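Local coordinates for protein carboxylase (Deinococcus radiodurans, PDB 5H80) that probably uses ATP and bicarbonate to carboxylate biotin, serving as the biotin carboxylase part of a single-chain bacterial carboxylase, at residues A[63-73]-A[407-418]. Residues are numbered along the deposited sequence; the frame is centred on the assembly and turned at random.
Sequences APDDAGSLHVR and FVTTGLTPSPQY
Asp65 divides its carboxylate between two hydroxyl donors of residues 407-418, a compact example of one acidic side chain gripping two hydroxyls of a distant loop. Tyr418 OH donates to Asp65 OD1 at 2.7 Å, arriving on the syn side and near the carboxylate plane, whereas Ser415 OG reaches Asp65 OD2 at 2.9 Å from well above that plane. With chi1 at 71°, Asp65 CG sits between its own backbone N and carbonyl carbon, which turns the carboxylate to both donors. Replacing Asp65 with alanine would probably strand the Tyr418 and Ser415 hydroxyls without their shared acceptor. The Tyr418 ring also has the Asp66 carboxylate over one face, the two planes 24° apart, with Asp66 CG 3.7 Å from Tyr418 CE2.

At the other end, Leu70 N donates to a lone pair of Phe407 O (2.9 Å), and Arg73 NH2, though poorly ordered, points almost straight at Thr409 OG1 (3.0 Å), which lies in the guanidinium plane. Between these ends Leu412 CD1 lies against the bare Gly68 backbone, 3.5 Å from Gly68 C. One water bridges Asp65 O to Thr413 O, another Gly68 O to Phe407 O.

Farther out, Ser415 OG accepts from Gln417 N in an ST turn, and Arg40 forms a salt bridge with Asp66 and cation-pi contacts with Tyr418 and Phe407. Ser69 OG accepts from His71 N at the N-cap of helix 70-74, which carries Leu70 and Arg73. The contact joins the crossover from strand 57-62 into that helix to the loop linking strands 402-406 and 421-429; Leu70 and His71 touch Val45 of helix 42-53, and Gln449 of the second subunit packs on Thr409.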
# COMPACT_ATOMS: atom_id res chain seq x y z
N ALA A 63 -4.07 -16.46 -24.54
CA ALA A 63 -5.06 -17.10 -25.41
C ALA A 63 -6.04 -16.05 -25.85
O ALA A 63 -6.28 -15.06 -25.12
CB ALA A 63 -5.79 -18.17 -24.61
N PRO A 64 -6.62 -16.15 -27.09
CA PRO A 64 -7.55 -15.11 -27.46
C PRO A 64 -8.74 -14.71 -26.55
O PRO A 64 -9.09 -13.52 -26.41
CB PRO A 64 -8.05 -15.57 -28.90
CG PRO A 64 -7.07 -16.62 -29.34
CD PRO A 64 -6.61 -17.27 -28.07
N ASP A 65 -9.34 -15.64 -25.86
CA ASP A 65 -10.42 -15.38 -24.90
C ASP A 65 -9.94 -14.69 -23.61
O ASP A 65 -10.72 -14.36 -22.83
CB ASP A 65 -11.15 -16.60 -24.50
CG ASP A 65 -10.36 -17.53 -23.60
OD1 ASP A 65 -9.12 -17.42 -23.45
OD2 ASP A 65 -11.00 -18.53 -23.17
N ASP A 66 -8.63 -14.47 -23.53
CA ASP A 66 -7.97 -13.81 -22.42
C ASP A 66 -7.41 -12.51 -22.87
O ASP A 66 -6.59 -11.91 -22.17
CB ASP A 66 -6.88 -14.75 -21.86
CG ASP A 66 -6.71 -14.64 -20.34
OD1 ASP A 66 -7.61 -14.06 -19.67
OD2 ASP A 66 -5.71 -15.21 -19.88
N ALA A 67 -7.69 -12.07 -24.13
CA ALA A 67 -6.91 -11.00 -24.67
C ALA A 67 -7.09 -9.60 -24.00
O ALA A 67 -6.19 -8.77 -24.08
CB ALA A 67 -7.02 -10.93 -26.21
N GLY A 68 -8.15 -9.41 -23.26
CA GLY A 68 -8.43 -8.07 -22.65
C GLY A 68 -7.83 -7.96 -21.23
O GLY A 68 -7.79 -6.90 -20.66
N SER A 69 -7.31 -9.05 -20.77
CA SER A 69 -6.56 -9.14 -19.49
C SER A 69 -5.45 -8.10 -19.45
O SER A 69 -4.67 -7.90 -20.38
CB SER A 69 -6.01 -10.53 -19.19
OG SER A 69 -5.12 -10.41 -18.00
N LEU A 70 -5.26 -7.49 -18.27
CA LEU A 70 -4.14 -6.56 -18.04
C LEU A 70 -2.78 -7.12 -18.25
O LEU A 70 -1.88 -6.40 -18.71
CB LEU A 70 -4.23 -5.85 -16.63
CG LEU A 70 -3.13 -4.83 -16.30
CD1 LEU A 70 -3.20 -3.61 -17.20
CD2 LEU A 70 -3.35 -4.34 -14.83
N HIS A 71 -2.61 -8.44 -18.01
CA HIS A 71 -1.30 -9.06 -18.27
C HIS A 71 -0.78 -8.99 -19.73
O HIS A 71 0.40 -9.01 -19.94
CB HIS A 71 -1.31 -10.45 -17.71
CG HIS A 71 -1.69 -11.56 -18.65
ND1 HIS A 71 -2.98 -12.01 -18.85
CD2 HIS A 71 -0.88 -12.33 -19.43
CE1 HIS A 71 -2.96 -12.99 -19.74
NE2 HIS A 71 -1.71 -13.20 -20.10
N VAL A 72 -1.71 -8.85 -20.65
CA VAL A 72 -1.37 -8.65 -22.06
C VAL A 72 -0.60 -7.32 -22.28
O VAL A 72 0.63 -7.33 -22.59
CB VAL A 72 -2.63 -8.80 -22.89
CG1 VAL A 72 -2.32 -8.49 -24.36
CG2 VAL A 72 -3.24 -10.18 -22.77
N ARG A 73 -1.34 -6.23 -22.04
CA ARG A 73 -0.84 -4.86 -22.18
C ARG A 73 0.35 -4.57 -21.30
O ARG A 73 1.25 -3.81 -21.69
CB ARG A 73 -1.94 -3.86 -21.77
CG ARG A 73 -3.00 -3.57 -22.81
CD ARG A 73 -4.16 -2.76 -22.21
NE ARG A 73 -4.90 -3.49 -21.17
CZ ARG A 73 -6.15 -3.23 -20.76
NH1 ARG A 73 -6.87 -2.24 -21.30
NH2 ARG A 73 -6.69 -3.98 -19.81
N PHE A 407 -6.21 -8.12 -12.65
CA PHE A 407 -6.04 -8.15 -14.07
C PHE A 407 -7.22 -7.50 -14.86
O PHE A 407 -7.14 -7.30 -16.07
CB PHE A 407 -5.81 -9.60 -14.53
CG PHE A 407 -7.03 -10.36 -14.45
CD1 PHE A 407 -7.77 -10.68 -15.65
CD2 PHE A 407 -7.49 -10.85 -13.27
CE1 PHE A 407 -8.96 -11.40 -15.55
CE2 PHE A 407 -8.62 -11.60 -13.19
CZ PHE A 407 -9.39 -11.86 -14.30
N VAL A 408 -8.26 -7.13 -14.14
CA VAL A 408 -9.65 -6.74 -14.64
C VAL A 408 -9.59 -5.24 -14.95
O VAL A 408 -9.03 -4.42 -14.21
CB VAL A 408 -10.81 -7.16 -13.72
CG1 VAL A 408 -12.14 -6.72 -14.30
CG2 VAL A 408 -10.80 -8.68 -13.52
N THR A 409 -10.06 -4.87 -16.15
CA THR A 409 -10.39 -3.45 -16.38
C THR A 409 -11.79 -3.38 -17.00
O THR A 409 -12.40 -4.42 -17.37
CB THR A 409 -9.43 -2.71 -17.30
OG1 THR A 409 -9.31 -3.42 -18.54
CG2 THR A 409 -8.04 -2.55 -16.65
N THR A 410 -12.29 -2.14 -17.13
CA THR A 410 -13.65 -1.94 -17.66
C THR A 410 -13.78 -2.51 -19.07
O THR A 410 -12.90 -2.32 -19.94
CB THR A 410 -14.03 -0.45 -17.55
OG1 THR A 410 -13.91 -0.06 -16.18
CG2 THR A 410 -15.44 -0.22 -18.00
N GLY A 411 -14.86 -3.26 -19.26
CA GLY A 411 -15.23 -3.83 -20.54
C GLY A 411 -14.68 -5.19 -20.75
O GLY A 411 -14.81 -5.72 -21.85
N LEU A 412 -13.96 -5.75 -19.75
CA LEU A 412 -13.53 -7.14 -19.84
C LEU A 412 -14.72 -8.06 -19.73
O LEU A 412 -15.65 -7.81 -18.89
CB LEU A 412 -12.40 -7.45 -18.76
CG LEU A 412 -11.91 -8.89 -18.87
CD1 LEU A 412 -11.02 -8.90 -20.11
CD2 LEU A 412 -11.28 -9.44 -17.57
N THR A 413 -14.76 -9.14 -20.51
CA THR A 413 -15.73 -10.25 -20.32
C THR A 413 -14.90 -11.39 -19.85
O THR A 413 -14.21 -11.95 -20.63
CB THR A 413 -16.46 -10.74 -21.65
OG1 THR A 413 -17.26 -9.72 -22.13
CG2 THR A 413 -17.42 -11.91 -21.41
N PRO A 414 -14.96 -11.77 -18.54
CA PRO A 414 -14.23 -12.96 -18.13
C PRO A 414 -14.62 -14.29 -18.79
O PRO A 414 -15.77 -14.50 -19.11
CB PRO A 414 -14.49 -13.01 -16.63
CG PRO A 414 -14.75 -11.60 -16.25
CD PRO A 414 -15.64 -11.16 -17.39
N SER A 415 -13.65 -15.17 -18.99
CA SER A 415 -13.93 -16.43 -19.67
C SER A 415 -14.10 -17.49 -18.63
O SER A 415 -13.31 -17.57 -17.64
CB SER A 415 -12.77 -16.79 -20.61
OG SER A 415 -12.79 -18.18 -20.94
N PRO A 416 -15.09 -18.38 -18.84
CA PRO A 416 -15.22 -19.51 -17.91
C PRO A 416 -14.09 -20.53 -17.98
O PRO A 416 -14.10 -21.52 -17.24
CB PRO A 416 -16.53 -20.17 -18.35
CG PRO A 416 -16.64 -19.87 -19.80
CD PRO A 416 -16.04 -18.49 -19.98
N GLN A 417 -13.10 -20.36 -18.87
CA GLN A 417 -11.99 -21.23 -18.90
C GLN A 417 -11.11 -21.11 -17.68
O GLN A 417 -10.30 -21.97 -17.41
CB GLN A 417 -11.13 -20.92 -20.12
CG GLN A 417 -11.78 -21.37 -21.44
CD GLN A 417 -11.63 -22.86 -21.60
OE1 GLN A 417 -10.56 -23.43 -21.30
NE2 GLN A 417 -12.70 -23.52 -22.01
N TYR A 418 -11.26 -20.02 -16.94
CA TYR A 418 -10.28 -19.66 -15.90
C TYR A 418 -11.09 -19.54 -14.61
O TYR A 418 -12.32 -19.43 -14.60
CB TYR A 418 -9.53 -18.35 -16.19
CG TYR A 418 -8.99 -18.30 -17.60
CD1 TYR A 418 -8.05 -19.24 -17.99
CD2 TYR A 418 -9.52 -17.49 -18.54
CE1 TYR A 418 -7.59 -19.30 -19.31
CE2 TYR A 418 -9.06 -17.52 -19.89
CZ TYR A 418 -8.11 -18.46 -20.26
OH TYR A 418 -7.62 -18.59 -21.57
O HOH W 1 -11.39 -12.46 -21.10
O HOH W 2 -8.56 -6.29 -18.15